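Local coordinates for protein type 6 secretion amidase effector 2 (Salmonella typhi, PDB 6WIN) that probably acts as a peptidoglycan-cleaving amidase toxin, an antibacterial effector delivered by the type VI secretion system, at residues Val45-Ile51 and Gln80-Ile85. Sequence-based numbering, arbitrary orientation.
Sequences VFGNKNI and QDTGGI
Q80 and F46 reach past each other here, the glutamine running out to the backbone of the 45-51 loop and the phenylalanine to the turn that follows strand 74-81. Beyond CG the Q80 chain is fully extended (chi2 -179°), which carries its amide to the type II turn V45-N48. There OE1 accepts from G47 N at 2.8 Å, a nearly straight bond that lies in the carbonyl plane and uses a lone pair. The other end of the amide, NE2, gives a weak bond to V45 O, an oxygen that also takes the turn's own bond from N48 N; N48 O comes within 2.9 Å of the same NE2. The firm bond at OE1 and the carbonyls near NE2 are consistent with one preferred rotation of the amide. F46 leaves the turn with CG anti to its backbone N (chi1 -173°), and the ring extends to the type I turn D81-G84, which joins strands 74-81 and 84-89 as a beta hairpin within the antiparallel sheet. The F46 ring meets backbone here: CE1 is 3.5 Å from D81 O, while T82 O lies in the ring plane at the edge, 3.7 Å from CZ. G84 N lies near the plane too, beside CE1. The hairpin turn is braced from within by an Asx turn, D81 OD1 accepting from G83 N, and the same oxygen is hydrogen-bonded to Y104 OH on strand 101-106, the edge strand beyond 84-89. On the buried side, I85 CG2 touches both V45 CG1, at 4.0 Å, and F46 CD1, at 4.1 Å; V45 and I85 both continue inward onto I57 of strand 56-59.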
ATOM      1  N   VAL A  45      -9.339  -1.054   1.346  1.00 18.73           N
ATOM      2  CA  VAL A  45      -9.253   0.271   0.736  1.00 16.44           C
ATOM      3  C   VAL A  45     -10.324   0.462  -0.336  1.00 19.28           C
ATOM      4  O   VAL A  45     -11.079   1.437  -0.311  1.00 19.13           O
ATOM      5  CB  VAL A  45      -7.840   0.487   0.158  1.00 17.70           C
ATOM      6  CG1 VAL A  45      -7.793   1.767  -0.686  1.00 18.56           C
ATOM      7  CG2 VAL A  45      -6.792   0.490   1.275  1.00 15.43           C
ATOM      8  N   PHE A  46     -10.409  -0.452  -1.303  1.00 19.61           N
ATOM      9  CA  PHE A  46     -11.353  -0.284  -2.406  1.00 21.73           C
ATOM     10  C   PHE A  46     -12.785  -0.416  -1.895  1.00 20.73           C
ATOM     11  O   PHE A  46     -13.143  -1.430  -1.292  1.00 20.44           O
ATOM     12  CB  PHE A  46     -11.085  -1.308  -3.505  1.00 16.78           C
ATOM     13  CG  PHE A  46     -11.913  -1.080  -4.742  1.00 19.58           C
ATOM     14  CD1 PHE A  46     -11.595  -0.049  -5.617  1.00 17.58           C
ATOM     15  CD2 PHE A  46     -13.020  -1.864  -5.009  1.00 20.71           C
ATOM     16  CE1 PHE A  46     -12.350   0.183  -6.750  1.00 19.35           C
ATOM     17  CE2 PHE A  46     -13.789  -1.643  -6.151  1.00 19.99           C
ATOM     18  CZ  PHE A  46     -13.450  -0.616  -7.019  1.00 20.66           C
ATOM     19  N   GLY A  47     -13.613   0.596  -2.155  1.00 24.22           N
ATOM     20  CA  GLY A  47     -14.964   0.628  -1.645  1.00 20.17           C
ATOM     21  C   GLY A  47     -15.127   1.322  -0.309  1.00 27.70           C
ATOM     22  O   GLY A  47     -16.250   1.699   0.040  1.00 27.99           O
ATOM     23  N   ASN A  48     -14.040   1.505   0.443  1.00 27.23           N
ATOM     24  CA  ASN A  48     -14.087   2.142   1.760  1.00 23.64           C
ATOM     25  C   ASN A  48     -14.411   3.622   1.601  1.00 25.40           C
ATOM     26  O   ASN A  48     -13.603   4.386   1.067  1.00 33.71           O
ATOM     27  CB  ASN A  48     -12.750   1.947   2.468  1.00 24.78           C
ATOM     28  CG  ASN A  48     -12.778   2.370   3.936  1.00 30.11           C
ATOM     29  OD1 ASN A  48     -13.604   3.176   4.355  1.00 35.25           O
ATOM     30  ND2 ASN A  48     -11.856   1.824   4.719  1.00 24.57           N
ATOM     31  N   LYS A  49     -15.580   4.035   2.083  1.00 26.45           N
ATOM     32  CA  LYS A  49     -16.002   5.419   1.984  1.00 35.28           C
ATOM     33  C   LYS A  49     -15.432   6.356   3.024  1.00 33.06           C
ATOM     34  O   LYS A  49     -15.762   7.545   3.014  1.00 43.60           O
ATOM     35  N   ASN A  50     -14.574   5.861   3.917  1.00 32.90           N
ATOM     36  CA  ASN A  50     -14.062   6.639   5.036  1.00 33.16           C
ATOM     37  C   ASN A  50     -12.561   6.885   4.999  1.00 34.43           C
ATOM     38  O   ASN A  50     -12.061   7.661   5.820  1.00 38.42           O
ATOM     39  CB  ASN A  50     -14.413   5.944   6.359  1.00 30.21           C
ATOM     40  CG  ASN A  50     -15.903   5.899   6.595  1.00 43.98           C
ATOM     41  OD1 ASN A  50     -16.547   6.942   6.731  1.00 44.31           O
ATOM     42  ND2 ASN A  50     -16.472   4.692   6.612  1.00 46.92           N
ATOM     43  N   ILE A  51     -11.835   6.268   4.071  1.00 28.55           N
ATOM     44  CA  ILE A  51     -10.383   6.341   4.087  1.00 25.67           C
ATOM     45  C   ILE A  51      -9.933   7.724   3.621  1.00 29.55           C
ATOM     46  O   ILE A  51     -10.430   8.257   2.621  1.00 29.69           O
ATOM     47  CB  ILE A  51      -9.800   5.207   3.233  1.00 20.78           C
ATOM     48  CG1 ILE A  51      -8.273   5.282   3.182  1.00 21.01           C
ATOM     49  CG2 ILE A  51     -10.446   5.185   1.846  1.00 22.02           C
ATOM     50  CD1 ILE A  51      -7.644   4.047   2.575  1.00 19.19           C
ATOM     51  N   GLN A  80     -10.056   7.304  -4.962  1.00 20.61           N
ATOM     52  CA  GLN A  80     -10.591   6.126  -5.639  1.00 19.30           C
ATOM     53  C   GLN A  80     -11.839   6.480  -6.439  1.00 19.57           C
ATOM     54  O   GLN A  80     -12.497   7.499  -6.205  1.00 15.84           O
ATOM     55  CB  GLN A  80     -10.898   4.993  -4.644  1.00 20.05           C
ATOM     56  CG  GLN A  80     -12.087   5.239  -3.719  1.00 17.69           C
ATOM     57  CD  GLN A  80     -12.311   4.088  -2.748  1.00 26.44           C
ATOM     58  OE1 GLN A  80     -12.602   2.959  -3.159  1.00 22.47           O
ATOM     59  NE2 GLN A  80     -12.157   4.364  -1.449  1.00 24.08           N
ATOM     60  N   ASP A  81     -12.145   5.610  -7.397  1.00 18.59           N
ATOM     61  CA  ASP A  81     -13.342   5.712  -8.220  1.00 25.49           C
ATOM     62  C   ASP A  81     -13.867   4.295  -8.461  1.00 22.46           C
ATOM     63  O   ASP A  81     -13.379   3.326  -7.871  1.00 22.12           O
ATOM     64  CB  ASP A  81     -13.032   6.465  -9.525  1.00 23.16           C
ATOM     65  CG  ASP A  81     -11.852   5.885 -10.265  1.00 19.62           C
ATOM     66  OD1 ASP A  81     -11.933   4.726 -10.721  1.00 17.98           O
ATOM     67  OD2 ASP A  81     -10.831   6.589 -10.395  1.00 19.34           O
ATOM     68  N   THR A  82     -14.848   4.162  -9.366  1.00 20.17           N
ATOM     69  CA  THR A  82     -15.464   2.858  -9.596  1.00 25.48           C
ATOM     70  C   THR A  82     -14.511   1.872 -10.266  1.00 25.40           C
ATOM     71  O   THR A  82     -14.769   0.665 -10.235  1.00 25.51           O
ATOM     72  CB  THR A  82     -16.748   2.997 -10.433  1.00 24.57           C
ATOM     73  OG1 THR A  82     -16.432   3.523 -11.726  1.00 29.41           O
ATOM     74  CG2 THR A  82     -17.739   3.927  -9.762  1.00 23.29           C
ATOM     75  N   GLY A  83     -13.407   2.345 -10.842  1.00 21.59           N
ATOM     76  CA  GLY A  83     -12.488   1.454 -11.522  1.00 20.29           C
ATOM     77  C   GLY A  83     -11.173   1.147 -10.824  1.00 20.51           C
ATOM     78  O   GLY A  83     -10.413   0.301 -11.301  1.00 19.58           O
ATOM     79  N   GLY A  84     -10.867   1.808  -9.718  1.00 19.20           N
ATOM     80  CA  GLY A  84      -9.622   1.523  -9.034  1.00 18.76           C
ATOM     81  C   GLY A  84      -9.271   2.616  -8.044  1.00 18.34           C
ATOM     82  O   GLY A  84     -10.101   3.452  -7.693  1.00 16.37           O
ATOM     83  N   ILE A  85      -8.008   2.585  -7.602  1.00 18.61           N
ATOM     84  CA  ILE A  85      -7.496   3.542  -6.624  1.00 18.85           C
ATOM     85  C   ILE A  85      -6.260   4.241  -7.180  1.00 18.98           C
ATOM     86  O   ILE A  85      -5.479   3.669  -7.947  1.00 20.21           O
ATOM     87  CB  ILE A  85      -7.157   2.874  -5.272  1.00 19.44           C
ATOM     88  CG1 ILE A  85      -6.105   1.779  -5.467  1.00 21.95           C
ATOM     89  CG2 ILE A  85      -8.393   2.297  -4.620  1.00 18.60           C
ATOM     90  CD1 ILE A  85      -5.586   1.180  -4.158  1.00 20.72           C
TER